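Local atomic coordinates of capsular polysaccharide export system protein KpsC (Thermosulfurimonas dismutans, PDB entry 6MGB), a protein that transfers Kdo in beta(2,4) linkage, probably from CMP-Kdo, while building the glycolipid on which Gram-negative capsular polysaccharides are carried. Residues Phe76-Leu82 with Ile138-Arg143; Thr103-Glu109 with Cys280-Lys284; Arg143-Pro148 with Glu228-Asp234; Phe251-Met255 with Leu292-Tyr297. One frame throughout, in Å; residues are numbered along the deposited sequence.

Contact 1. Residues Phe76-Leu82 with Ile138-Arg143. With C5P (cytidine-5'-monophosphate), chain D.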
# COMPACT_ATOMS: atom_id res chain seq x y z
N PHE A 76 -4.91 -1.92 1.92
CA PHE A 76 -3.94 -1.18 2.73
C PHE A 76 -3.95 -1.64 4.18
O PHE A 76 -2.91 -1.65 4.84
CB PHE A 76 -4.20 0.32 2.62
CG PHE A 76 -3.90 0.89 1.26
CD1 PHE A 76 -2.70 0.62 0.63
CD2 PHE A 76 -4.83 1.70 0.61
CE1 PHE A 76 -2.42 1.15 -0.62
CE2 PHE A 76 -4.55 2.22 -0.64
CZ PHE A 76 -3.35 1.95 -1.25
N LEU A 77 -5.12 -2.00 4.70
CA LEU A 77 -5.25 -2.71 5.97
C LEU A 77 -5.52 -4.17 5.65
O LEU A 77 -6.61 -4.50 5.16
CB LEU A 77 -6.36 -2.12 6.84
CG LEU A 77 -6.25 -0.64 7.22
CD1 LEU A 77 -7.41 -0.26 8.13
CD2 LEU A 77 -4.92 -0.34 7.89
N ARG A 78 -4.55 -5.04 5.90
CA ARG A 78 -4.62 -6.41 5.39
C ARG A 78 -5.05 -7.42 6.44
O ARG A 78 -6.01 -8.16 6.23
CB ARG A 78 -3.27 -6.82 4.78
CG ARG A 78 -3.38 -8.11 3.99
CD ARG A 78 -2.05 -8.79 3.78
NE ARG A 78 -2.21 -10.04 3.03
CZ ARG A 78 -2.67 -11.17 3.55
NH1 ARG A 78 -3.02 -11.23 4.83
NH2 ARG A 78 -2.78 -12.25 2.79
N SER A 79 -4.34 -7.50 7.57
CA SER A 79 -4.54 -8.64 8.46
C SER A 79 -3.78 -8.42 9.76
O SER A 79 -3.06 -7.44 9.93
CB SER A 79 -4.08 -9.94 7.78
OG SER A 79 -2.74 -9.82 7.34
N VAL A 80 -3.97 -9.36 10.68
CA VAL A 80 -3.10 -9.53 11.84
C VAL A 80 -2.15 -10.66 11.45
O VAL A 80 -2.42 -11.84 11.67
CB VAL A 80 -3.88 -9.85 13.11
CG1 VAL A 80 -2.93 -10.04 14.29
CG2 VAL A 80 -4.88 -8.74 13.41
N GLY A 81 -1.02 -10.29 10.86
CA GLY A 81 -0.10 -11.27 10.31
C GLY A 81 0.34 -10.92 8.90
O GLY A 81 -0.34 -10.17 8.20
N LEU A 82 1.50 -11.43 8.49
CA LEU A 82 2.02 -11.14 7.17
C LEU A 82 1.20 -11.88 6.11
O LEU A 82 0.33 -12.70 6.41
CB LEU A 82 3.50 -11.53 7.08
CG LEU A 82 4.48 -10.70 7.92
CD1 LEU A 82 5.90 -11.23 7.76
CD2 LEU A 82 4.42 -9.22 7.57
N ILE A 138 -2.59 1.07 14.38
CA ILE A 138 -2.97 0.10 13.36
C ILE A 138 -2.16 0.36 12.10
O ILE A 138 -1.83 1.50 11.77
CB ILE A 138 -4.49 0.16 13.10
CG1 ILE A 138 -5.25 -0.46 14.27
CG2 ILE A 138 -4.85 -0.55 11.79
CD1 ILE A 138 -6.74 -0.18 14.26
N SER A 139 -1.84 -0.72 11.39
CA SER A 139 -1.05 -0.63 10.16
C SER A 139 -1.50 -1.76 9.23
O SER A 139 -2.55 -2.37 9.44
CB SER A 139 0.45 -0.68 10.48
OG SER A 139 0.79 -1.89 11.14
N LYS A 140 -0.70 -2.03 8.20
CA LYS A 140 -1.07 -3.04 7.22
C LYS A 140 -1.13 -4.43 7.84
O LYS A 140 -2.09 -5.18 7.64
CB LYS A 140 -0.09 -3.02 6.04
CG LYS A 140 -0.53 -3.85 4.85
CD LYS A 140 0.51 -3.82 3.73
CE LYS A 140 -0.03 -4.40 2.43
NZ LYS A 140 -0.94 -3.44 1.73
N TYR A 141 -0.10 -4.80 8.61
CA TYR A 141 0.07 -6.17 9.08
C TYR A 141 -0.21 -6.36 10.56
O TYR A 141 -0.59 -7.47 10.96
CB TYR A 141 1.49 -6.67 8.78
CG TYR A 141 1.81 -6.72 7.30
CD1 TYR A 141 1.13 -7.58 6.45
CD2 TYR A 141 2.80 -5.91 6.75
CE1 TYR A 141 1.42 -7.63 5.09
CE2 TYR A 141 3.10 -5.96 5.40
CZ TYR A 141 2.41 -6.82 4.58
OH TYR A 141 2.70 -6.86 3.24
N ASN A 142 -0.03 -5.34 11.39
CA ASN A 142 -0.39 -5.40 12.81
C ASN A 142 0.26 -6.60 13.50
O ASN A 142 -0.41 -7.51 14.00
CB ASN A 142 -1.91 -5.45 12.98
CG ASN A 142 -2.62 -4.33 12.25
OD1 ASN A 142 -2.73 -3.21 12.75
ND2 ASN A 142 -3.13 -4.64 11.06
N ARG A 143 1.59 -6.59 13.54
CA ARG A 143 2.34 -7.70 14.13
C ARG A 143 3.41 -7.21 15.10
O ARG A 143 3.68 -7.87 16.11
CB ARG A 143 3.01 -8.54 13.05
CG ARG A 143 2.06 -9.08 12.02
CD ARG A 143 2.83 -9.71 10.89
NE ARG A 143 3.55 -10.91 11.32
CZ ARG A 143 4.85 -10.96 11.57
NH1 ARG A 143 5.60 -9.88 11.43
NH2 ARG A 143 5.42 -12.09 11.96
O3P C5P D . 4.77 -0.97 0.71
P C5P D . 5.59 -1.94 1.53
O1P C5P D . 7.05 -1.48 1.51
O2P C5P D . 5.54 -3.41 1.17
O5' C5P D . 5.08 -1.78 3.02
C5' C5P D . 3.95 -2.49 3.50
C4' C5P D . 3.76 -2.25 4.98
O4' C5P D . 4.79 -2.97 5.71
C3' C5P D . 3.92 -0.81 5.44
O3' C5P D . 2.73 -0.06 5.28
C2' C5P D . 4.35 -0.96 6.89
O2' C5P D . 3.24 -1.19 7.74
C1' C5P D . 5.21 -2.22 6.83
N1 C5P D . 6.65 -1.92 6.67
C2 C5P D . 7.57 -1.97 7.84
N3 C5P D . 9.03 -1.65 7.67
C4 C5P D . 9.56 -1.30 6.35
C5 C5P D . 8.64 -1.25 5.18
C6 C5P D . 7.18 -1.56 5.36
O2 C5P D . 7.15 -2.25 8.91
N4 C5P D . 10.98 -0.99 6.18
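The ring of Tyr-141 lies between Leu-82 and Lys-140. CD2 of Leu-82 sits over one face, 3.8 Å from the ring centroid and 16° off its normal, a CH-pi contact. CG of Lys-140 covers the opposite face. At the ring edge are the carbonyl O of Gly-81 and the ribose O4' of the bound CMP. Loop 76-82, which follows strand 69-74, here meets loop 138-143, which follows helix 120-135, at the nucleotide pocket of a GT-B glycosyltransferase. The guanidinium of Arg-143 is the second flat group. CG of Leu-82 lies over one face and CA of Gly-81 at the edge. This side chain is poorly ordered; it pairs with Glu-229 and, through NE, with Glu-85.

Four hydrogen bonds join the loops. Lys-140 O accepts two backbone donors: Arg-78 N meets it on a lone pair, and Ser-79 N nearly along the C=O axis. Gly-81 N gives a straight bond to Tyr-141 O at 2.9 Å. Asn-142 ND2 reaches Ser-79 O at 3.0 Å, above the carbonyl plane. The OD1 of the same amide accepts from Ser-139 N at 3.0 Å, which fixes the rotation of the group.

Lys-140 turns CG anti to its backbone N (chi1 -169°), and this lays CG beside Phe-76 O at 3.2 Å. Its NZ goes on to Gln-248, a CMP-binding residue, and to Gly-75 O. The chain of Lys-140 also passes the ribose, with CD 3.7 Å from C5' of CMP. Ser-139 OG packs on Pro-232. Tyr-141 CE2, at the ring edge, comes within 3.4 Å of O4' of CMP.

Contact 2. Residues Thr103-Glu109 with Cys280-Lys284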
# COMPACT_ATOMS: atom_id res chain seq x y z
N THR A 103 2.78 5.28 -13.97
CA THR A 103 2.91 5.50 -15.41
C THR A 103 1.56 5.65 -16.11
O THR A 103 1.53 6.11 -17.25
CB THR A 103 3.69 4.35 -16.06
OG1 THR A 103 2.87 3.17 -16.11
CG2 THR A 103 4.97 4.04 -15.28
N ARG A 104 0.47 5.27 -15.46
CA ARG A 104 -0.87 5.39 -16.02
C ARG A 104 -1.83 5.89 -14.95
O ARG A 104 -1.49 5.90 -13.76
CB ARG A 104 -1.38 4.04 -16.54
CG ARG A 104 -0.47 3.30 -17.49
CD ARG A 104 -0.98 1.88 -17.67
NE ARG A 104 -0.98 1.16 -16.40
CZ ARG A 104 -1.83 0.20 -16.06
NH1 ARG A 104 -2.79 -0.18 -16.90
NH2 ARG A 104 -1.73 -0.39 -14.88
N PRO A 105 -3.04 6.30 -15.32
CA PRO A 105 -4.06 6.55 -14.31
C PRO A 105 -4.42 5.27 -13.57
O PRO A 105 -4.28 4.16 -14.10
CB PRO A 105 -5.25 7.08 -15.12
CG PRO A 105 -4.67 7.56 -16.40
CD PRO A 105 -3.49 6.68 -16.67
N SER A 106 -4.88 5.43 -12.34
CA SER A 106 -5.51 4.36 -11.57
C SER A 106 -6.84 4.88 -11.05
O SER A 106 -7.11 6.08 -11.08
CB SER A 106 -4.62 3.89 -10.41
OG SER A 106 -4.57 4.87 -9.38
N LEU A 107 -7.68 3.97 -10.56
CA LEU A 107 -8.93 4.41 -9.95
C LEU A 107 -8.66 5.39 -8.82
O LEU A 107 -9.34 6.42 -8.71
CB LEU A 107 -9.72 3.20 -9.43
CG LEU A 107 -10.96 3.54 -8.59
CD1 LEU A 107 -11.97 4.34 -9.41
CD2 LEU A 107 -11.59 2.28 -8.02
N LEU A 108 -7.66 5.11 -7.99
CA LEU A 108 -7.35 5.99 -6.87
C LEU A 108 -6.89 7.36 -7.37
O LEU A 108 -7.35 8.40 -6.87
CB LEU A 108 -6.28 5.36 -5.98
CG LEU A 108 -5.81 6.21 -4.79
CD1 LEU A 108 -6.98 6.65 -3.93
CD2 LEU A 108 -4.80 5.44 -3.96
N GLU A 109 -5.99 7.38 -8.35
CA GLU A 109 -5.52 8.66 -8.88
C GLU A 109 -6.68 9.45 -9.47
O GLU A 109 -6.73 10.68 -9.33
CB GLU A 109 -4.45 8.43 -9.94
CG GLU A 109 -3.74 9.71 -10.37
CD GLU A 109 -2.81 9.50 -11.55
OE1 GLU A 109 -1.59 9.41 -11.33
OE2 GLU A 109 -3.31 9.43 -12.69
N CYS A 280 5.02 14.03 -11.56
CA CYS A 280 3.90 13.35 -12.21
C CYS A 280 2.92 14.44 -12.64
O CYS A 280 2.03 14.83 -11.88
CB CYS A 280 3.25 12.33 -11.29
SG CYS A 280 2.01 11.30 -12.11
N GLU A 281 3.09 14.93 -13.87
CA GLU A 281 2.27 16.03 -14.37
C GLU A 281 0.79 15.67 -14.41
O GLU A 281 -0.06 16.57 -14.36
CB GLU A 281 2.74 16.45 -15.76
CG GLU A 281 4.24 16.68 -15.88
CD GLU A 281 4.77 17.63 -14.82
OE1 GLU A 281 5.96 17.50 -14.45
OE2 GLU A 281 4.01 18.50 -14.36
N ARG A 282 0.46 14.38 -14.52
CA ARG A 282 -0.94 13.97 -14.58
C ARG A 282 -1.67 14.23 -13.27
O ARG A 282 -2.91 14.32 -13.27
CB ARG A 282 -1.02 12.49 -14.94
CG ARG A 282 -2.35 12.04 -15.49
CD ARG A 282 -2.34 10.56 -15.84
NE ARG A 282 -1.74 9.77 -14.77
CZ ARG A 282 -0.51 9.25 -14.79
NH1 ARG A 282 0.28 9.40 -15.85
NH2 ARG A 282 -0.07 8.56 -13.75
N ARG A 283 -0.95 14.35 -12.16
CA ARG A 283 -1.55 14.64 -10.86
C ARG A 283 -1.53 16.14 -10.64
O ARG A 283 -0.46 16.73 -10.43
CB ARG A 283 -0.80 13.90 -9.75
CG ARG A 283 -0.88 12.39 -9.89
CD ARG A 283 -0.08 11.65 -8.83
NE ARG A 283 -0.09 10.21 -9.09
CZ ARG A 283 0.55 9.31 -8.36
NH1 ARG A 283 1.27 9.67 -7.31
NH2 ARG A 283 0.48 8.03 -8.70
N LYS A 284 -2.70 16.77 -10.70
CA LYS A 284 -2.82 18.22 -10.69
C LYS A 284 -3.49 18.77 -9.44
O LYS A 284 -3.07 19.81 -8.93
CB LYS A 284 -3.59 18.69 -11.92
CG LYS A 284 -2.98 18.21 -13.23
CD LYS A 284 -3.48 19.01 -14.42
CE LYS A 284 -2.66 18.71 -15.67
NZ LYS A 284 -2.76 17.29 -16.09
O HOH W 1 -1.00 6.49 -11.01
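Glu-109 and Arg-282 meet in a side-on, two-nitrogen salt bridge. Arg-282 NE binds Glu-109 OE2 at 2.6 Å, nearly straight. Its NH2 binds Glu-109 OE1 at 3.0 Å, tilted from the guanidinium plane. Arg-283 adds a third bond, from NE to Glu-109 OE1 at 2.8 Å. This is a salt-bridge network between helix 107-114 and the type I turn from Cys-280 to Arg-283.

The two arginines use different lone pairs of OE1. Arg-282 takes the syn pair and Arg-283 the anti pair. Their guanidinium planes are turned differently against the carboxylate, by 34° for Arg-282 and 76° for Arg-283. Three bonds therefore grip one buried carboxylate, and the two positive charges would be expected to keep it ionised.

The next shell sets these groups in place. One face of the Arg-282 guanidinium lies on the backbone between Arg-104 and Pro-105, and CG of Pro-105 touches CD of Arg-282 at 3.8 Å. A bend at chi3 (46°) turns the Arg-282 head towards Glu-109. Arg-282 NH2 also bonds Ala-102 O. Arg-283 NH1 is held by Ala-269 O and Pro-266 O.

Further out, Ser-106 is the N-cap of helix 107-114. The turn carrying the arginines is closed by Arg-283 N to Cys-280 O. A water links Arg-283 NH2 to Arg-104 O. The capping bond runs from Glu-109 N to Ser-106 OG, 3.1 Å long.

Contact 3. Residues Arg143-Pro148 with Glu228-Asp234. With C5P (cytidine-5'-monophosphate), chain D.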
# COMPACT_ATOMS: atom_id res chain seq x y z
N ARG A 143 1.59 -6.59 13.54
CA ARG A 143 2.34 -7.70 14.13
C ARG A 143 3.41 -7.21 15.10
O ARG A 143 3.68 -7.87 16.11
CB ARG A 143 3.01 -8.54 13.05
CG ARG A 143 2.06 -9.08 12.02
CD ARG A 143 2.83 -9.71 10.89
NE ARG A 143 3.55 -10.91 11.32
CZ ARG A 143 4.85 -10.96 11.57
NH1 ARG A 143 5.60 -9.88 11.43
NH2 ARG A 143 5.42 -12.09 11.96
N GLY A 144 4.03 -6.08 14.79
CA GLY A 144 5.24 -5.68 15.48
C GLY A 144 5.02 -5.51 16.97
O GLY A 144 3.90 -5.41 17.47
N LYS A 145 6.14 -5.47 17.69
CA LYS A 145 6.15 -5.20 19.12
C LYS A 145 6.41 -3.72 19.37
O LYS A 145 6.91 -3.01 18.49
CB LYS A 145 7.24 -6.04 19.80
CG LYS A 145 8.65 -5.71 19.34
CD LYS A 145 9.67 -6.63 19.99
CE LYS A 145 11.09 -6.28 19.56
NZ LYS A 145 12.10 -7.17 20.20
N PRO A 146 6.07 -3.22 20.55
CA PRO A 146 6.34 -1.81 20.85
C PRO A 146 7.83 -1.53 20.92
O PRO A 146 8.64 -2.41 21.21
CB PRO A 146 5.67 -1.60 22.22
CG PRO A 146 4.73 -2.74 22.38
CD PRO A 146 5.35 -3.89 21.65
N VAL A 147 8.18 -0.28 20.63
CA VAL A 147 9.56 0.18 20.81
C VAL A 147 9.76 0.44 22.30
O VAL A 147 9.08 1.31 22.87
CB VAL A 147 9.85 1.44 19.97
CG1 VAL A 147 11.22 2.02 20.33
CG2 VAL A 147 9.78 1.12 18.49
N PRO A 148 10.67 -0.26 22.97
CA PRO A 148 10.84 -0.04 24.40
C PRO A 148 11.42 1.33 24.70
O PRO A 148 12.19 1.89 23.92
CB PRO A 148 11.81 -1.15 24.82
CG PRO A 148 12.60 -1.42 23.59
CD PRO A 148 11.66 -1.22 22.44
N GLU A 228 14.80 -5.56 14.27
CA GLU A 228 13.75 -5.94 15.20
C GLU A 228 12.39 -5.61 14.61
O GLU A 228 12.22 -4.62 13.90
CB GLU A 228 13.93 -5.24 16.55
CG GLU A 228 15.20 -5.61 17.28
CD GLU A 228 15.26 -5.04 18.68
OE1 GLU A 228 16.24 -4.31 18.99
OE2 GLU A 228 14.34 -5.31 19.48
N GLU A 229 11.41 -6.47 14.91
CA GLU A 229 10.09 -6.36 14.29
C GLU A 229 9.21 -5.42 15.12
O GLU A 229 8.26 -5.82 15.80
CB GLU A 229 9.46 -7.73 14.15
CG GLU A 229 8.29 -7.76 13.22
CD GLU A 229 8.30 -8.99 12.35
OE1 GLU A 229 7.87 -8.89 11.18
OE2 GLU A 229 8.73 -10.06 12.83
N PHE A 230 9.56 -4.14 15.05
CA PHE A 230 8.81 -3.11 15.75
C PHE A 230 7.50 -2.80 15.03
O PHE A 230 7.41 -2.87 13.81
CB PHE A 230 9.64 -1.83 15.86
CG PHE A 230 10.82 -1.94 16.78
CD1 PHE A 230 10.69 -2.52 18.03
CD2 PHE A 230 12.06 -1.48 16.38
CE1 PHE A 230 11.78 -2.62 18.87
CE2 PHE A 230 13.15 -1.58 17.22
CZ PHE A 230 13.01 -2.15 18.47
N ASN A 231 6.49 -2.46 15.82
CA ASN A 231 5.27 -1.91 15.26
C ASN A 231 5.62 -0.67 14.45
O ASN A 231 6.20 0.28 15.01
CB ASN A 231 4.28 -1.57 16.37
CG ASN A 231 2.97 -1.01 15.84
OD1 ASN A 231 2.96 -0.26 14.87
ND2 ASN A 231 1.86 -1.36 16.48
N PRO A 232 5.31 -0.62 13.15
CA PRO A 232 5.82 0.49 12.33
C PRO A 232 5.34 1.86 12.77
O PRO A 232 6.11 2.82 12.73
CB PRO A 232 5.33 0.13 10.92
CG PRO A 232 4.18 -0.79 11.13
CD PRO A 232 4.50 -1.56 12.36
N VAL A 233 4.07 1.99 13.18
CA VAL A 233 3.57 3.31 13.56
C VAL A 233 4.11 3.72 14.92
O VAL A 233 4.25 4.92 15.20
CB VAL A 233 2.04 3.33 13.52
CG1 VAL A 233 1.54 3.08 12.10
CG2 VAL A 233 1.45 2.32 14.47
N ASP A 234 4.43 2.76 15.79
CA ASP A 234 5.15 3.10 17.02
C ASP A 234 6.56 3.57 16.70
O ASP A 234 7.03 4.58 17.25
CB ASP A 234 5.19 1.88 17.95
CG ASP A 234 5.63 2.24 19.35
OD1 ASP A 234 5.58 3.44 19.71
OD2 ASP A 234 6.04 1.33 20.10
O3P C5P D . 4.77 -0.97 0.71
P C5P D . 5.59 -1.94 1.53
O1P C5P D . 7.05 -1.48 1.51
O2P C5P D . 5.54 -3.41 1.17
O5' C5P D . 5.08 -1.78 3.02
C5' C5P D . 3.95 -2.49 3.50
C4' C5P D . 3.76 -2.25 4.98
O4' C5P D . 4.79 -2.97 5.71
C3' C5P D . 3.92 -0.81 5.44
O3' C5P D . 2.73 -0.06 5.28
C2' C5P D . 4.35 -0.96 6.89
O2' C5P D . 3.24 -1.19 7.74
C1' C5P D . 5.21 -2.22 6.83
N1 C5P D . 6.65 -1.92 6.67
C2 C5P D . 7.57 -1.97 7.84
N3 C5P D . 9.03 -1.65 7.67
C4 C5P D . 9.56 -1.30 6.35
C5 C5P D . 8.64 -1.25 5.18
C6 C5P D . 7.18 -1.56 5.36
O2 C5P D . 7.15 -2.25 8.91
N4 C5P D . 10.98 -0.99 6.18
O HOH W 2 2.71 -3.19 19.25
O HOH W 3 7.44 3.66 21.80
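A single beta bridge pairs Lys-145 with Phe-230, just before helix 232-236, whose first residue, Pro-232, touches the bound CMP. Lys-145 N donates to Glu-229 O at 2.9 Å, and Asn-231 N donates to Lys-145 O at 2.8 Å. Glu-229 is the centre of an inverse gamma turn. Gly-144 packs closely against this backbone, with its CA 3.0 Å from Glu-229 O.

The Phe-230 ring is covered on both faces. Val-147 places CG2 over one, 3.9 Å from the centroid and 22° off the normal, a CH-pi contact. CB of Glu-228 lies over the opposite face, within the same segment. CD of Pro-148 and CE of Lys-145 approach CE1 obliquely. The ring also meets Tyr-151 edge-to-face.

Charged groups close the contact at its ends. Lys-145 starts with CG between its backbone N and carbonyl carbon (chi1 63°) and then runs extended past the Phe-230 ring. Its NZ thus reaches Glu-228 OE2 at 3.0 Å, on the anti lone pair. The salt bridge from Arg-143 NH1 to Glu-229 OE1 is modelled very short, so its exact geometry is doubtful. Asp-234 receives Val-147 N on OD2 at 2.7 Å, from above the carboxylate plane. A water joins Asp-234 OD1 to Val-147 O.

Asn-231 caps helix 232-236, its OD1 accepting weak bonds from Val-233 N and Asp-234 N. The helix start is thus tied to the loop by backbone, carboxylate and water bonds, which is consistent with a fixed position for Pro-232 beside the ribose.

Contact 4. Residues Phe251-Met255 with Leu292-Tyr297. With C5P (cytidine-5'-monophosphate), chain D.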
# COMPACT_ATOMS: atom_id res chain seq x y z
N PHE A 251 3.21 6.48 3.65
CA PHE A 251 1.88 7.02 3.90
C PHE A 251 1.48 6.86 5.36
O PHE A 251 0.83 7.74 5.93
CB PHE A 251 0.84 6.35 3.00
CG PHE A 251 -0.52 6.98 3.08
CD1 PHE A 251 -0.70 8.29 2.66
CD2 PHE A 251 -1.60 6.27 3.57
CE1 PHE A 251 -1.95 8.88 2.73
CE2 PHE A 251 -2.85 6.86 3.65
CZ PHE A 251 -3.02 8.17 3.23
N GLU A 252 1.88 5.75 5.99
CA GLU A 252 1.62 5.58 7.41
C GLU A 252 2.32 6.68 8.22
O GLU A 252 1.78 7.17 9.21
CB GLU A 252 2.07 4.19 7.87
CG GLU A 252 1.22 3.08 7.28
CD GLU A 252 1.68 1.70 7.69
OE1 GLU A 252 2.77 1.58 8.28
OE2 GLU A 252 0.94 0.73 7.41
N GLY A 253 3.51 7.09 7.78
CA GLY A 253 4.16 8.23 8.40
C GLY A 253 3.42 9.53 8.13
O GLY A 253 3.27 10.37 9.02
N LEU A 254 2.96 9.71 6.89
CA LEU A 254 2.19 10.90 6.55
C LEU A 254 0.93 10.99 7.41
O LEU A 254 0.55 12.08 7.86
CB LEU A 254 1.83 10.89 5.07
CG LEU A 254 1.59 12.22 4.36
CD1 LEU A 254 2.86 13.06 4.32
CD2 LEU A 254 1.06 11.98 2.96
N MET A 255 0.27 9.86 7.64
CA MET A 255 -0.94 9.85 8.47
C MET A 255 -0.65 10.31 9.89
O MET A 255 -1.55 10.81 10.57
CB MET A 255 -1.54 8.45 8.48
CG MET A 255 -2.17 8.05 7.15
SD MET A 255 -2.46 6.27 6.99
CE MET A 255 -3.52 5.97 8.41
N LEU A 292 -6.77 12.69 1.12
CA LEU A 292 -6.01 11.56 0.58
C LEU A 292 -6.35 10.28 1.33
O LEU A 292 -6.57 9.23 0.72
CB LEU A 292 -4.52 11.87 0.67
CG LEU A 292 -3.53 10.79 0.22
CD1 LEU A 292 -3.88 10.27 -1.16
CD2 LEU A 292 -2.13 11.36 0.24
N PHE A 293 -6.39 10.35 2.66
CA PHE A 293 -6.74 9.18 3.46
C PHE A 293 -8.15 8.69 3.16
O PHE A 293 -8.38 7.48 3.05
CB PHE A 293 -6.59 9.52 4.94
CG PHE A 293 -7.12 8.47 5.87
CD1 PHE A 293 -6.35 7.36 6.20
CD2 PHE A 293 -8.39 8.58 6.41
CE1 PHE A 293 -6.84 6.39 7.05
CE2 PHE A 293 -8.88 7.61 7.26
CZ PHE A 293 -8.11 6.52 7.58
N ALA A 294 -9.10 9.61 3.02
CA ALA A 294 -10.49 9.21 2.77
C ALA A 294 -10.60 8.40 1.48
O ALA A 294 -11.22 7.33 1.45
CB ALA A 294 -11.38 10.45 2.70
N ALA A 295 -10.00 8.90 0.39
CA ALA A 295 -10.06 8.17 -0.87
C ALA A 295 -9.28 6.87 -0.80
O ALA A 295 -9.76 5.81 -1.23
CB ALA A 295 -9.53 9.05 -2.00
N ALA A 296 -8.06 6.92 -0.24
CA ALA A 296 -7.17 5.77 -0.32
C ALA A 296 -7.61 4.64 0.60
O ALA A 296 -7.52 3.46 0.23
CB ALA A 296 -5.74 6.19 0.00
N TYR A 297 -8.07 4.96 1.81
CA TYR A 297 -8.37 3.94 2.80
C TYR A 297 -9.86 3.65 2.96
O TYR A 297 -10.22 2.51 3.27
CB TYR A 297 -7.79 4.34 4.16
CG TYR A 297 -6.35 3.89 4.39
CD1 TYR A 297 -5.36 4.15 3.44
CD2 TYR A 297 -5.98 3.21 5.55
CE1 TYR A 297 -4.05 3.74 3.64
CE2 TYR A 297 -4.67 2.81 5.76
CZ TYR A 297 -3.71 3.08 4.80
OH TYR A 297 -2.41 2.68 4.99
O3P C5P D . 4.77 -0.97 0.71
P C5P D . 5.59 -1.94 1.53
O1P C5P D . 7.05 -1.48 1.51
O2P C5P D . 5.54 -3.41 1.17
O5' C5P D . 5.08 -1.78 3.02
C5' C5P D . 3.95 -2.49 3.50
C4' C5P D . 3.76 -2.25 4.98
O4' C5P D . 4.79 -2.97 5.71
C3' C5P D . 3.92 -0.81 5.44
O3' C5P D . 2.73 -0.06 5.28
C2' C5P D . 4.35 -0.96 6.89
O2' C5P D . 3.24 -1.19 7.74
C1' C5P D . 5.21 -2.22 6.83
N1 C5P D . 6.65 -1.92 6.67
C2 C5P D . 7.57 -1.97 7.84
N3 C5P D . 9.03 -1.65 7.67
C4 C5P D . 9.56 -1.30 6.35
C5 C5P D . 8.64 -1.25 5.18
C6 C5P D . 7.18 -1.56 5.36
O2 C5P D . 7.15 -2.25 8.91
N4 C5P D . 10.98 -0.99 6.18
O HOH W 4 -1.83 1.59 7.28
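With chi1 at -173°, Phe-251 points its ring across to helix 289-299. Met-255 puts CG anti to its carbonyl carbon instead (chi1 -70°), and a bend at chi3 brings its methyl to Phe-293. This is a buried helix-helix contact of the GT-B fold, between helix 248-255 and helix 289-299. The axes of the two short segments approach to 11.9 Å, with their N-to-C directions 138° apart.

The Phe-251 ring meets three residues of the partner helix. CE1 touches CD2 of Leu-292 at 3.5 Å, coming from the opposite direction. CZ faces CA of Phe-293, which lies at the ring edge. The Tyr-297 ring meets it obliquely, with centroids 5.4 Å apart. Met-255 CG covers one face of Phe-251 from within its own helix.

Met-255 bridges two aromatics. SD lies over the face of Tyr-297, 4.5 Å from the centroid, and obliquely beside Phe-293, both Met-aromatic contacts. The methyl CE touches Phe-293 CE1 at 3.6 Å. Phe-293 also packs on Leu-130 and Ile-133 of helix 120-135.

The polar edge of the contact serves the nucleotide. The two ribose hydroxyls of CMP donate to Glu-252, O2' to OE1 and, weakly, O3' to OE2. A water gives a proton to Glu-252 OE2 and lies 2.6 Å from Tyr-297 OH.

Overall arrangement
Contacts 1, 3 and 4 each touch the bound CMP and follow in series along the chain. Contacts 1 and 3 share Arg-143, with centres about 12 Å apart; the centre of contact 4 is about 15 and 20 Å from theirs. Contact 2 is remote, its centre about 33 Å from that of contact 3, but meets contact 4 where Leu-108 packs on Ala-295 and Ala-296. Its segments enclose contact 3 and alternate with those of contacts 1 and 4. Loop 76-82 follows a strand of the mixed sheet, while helix 248-255 lies between strands of the parallel sheet. Contacts 1 and 4 thus join elements of both sheets around the nucleotide, as expected of a GT-B enzyme.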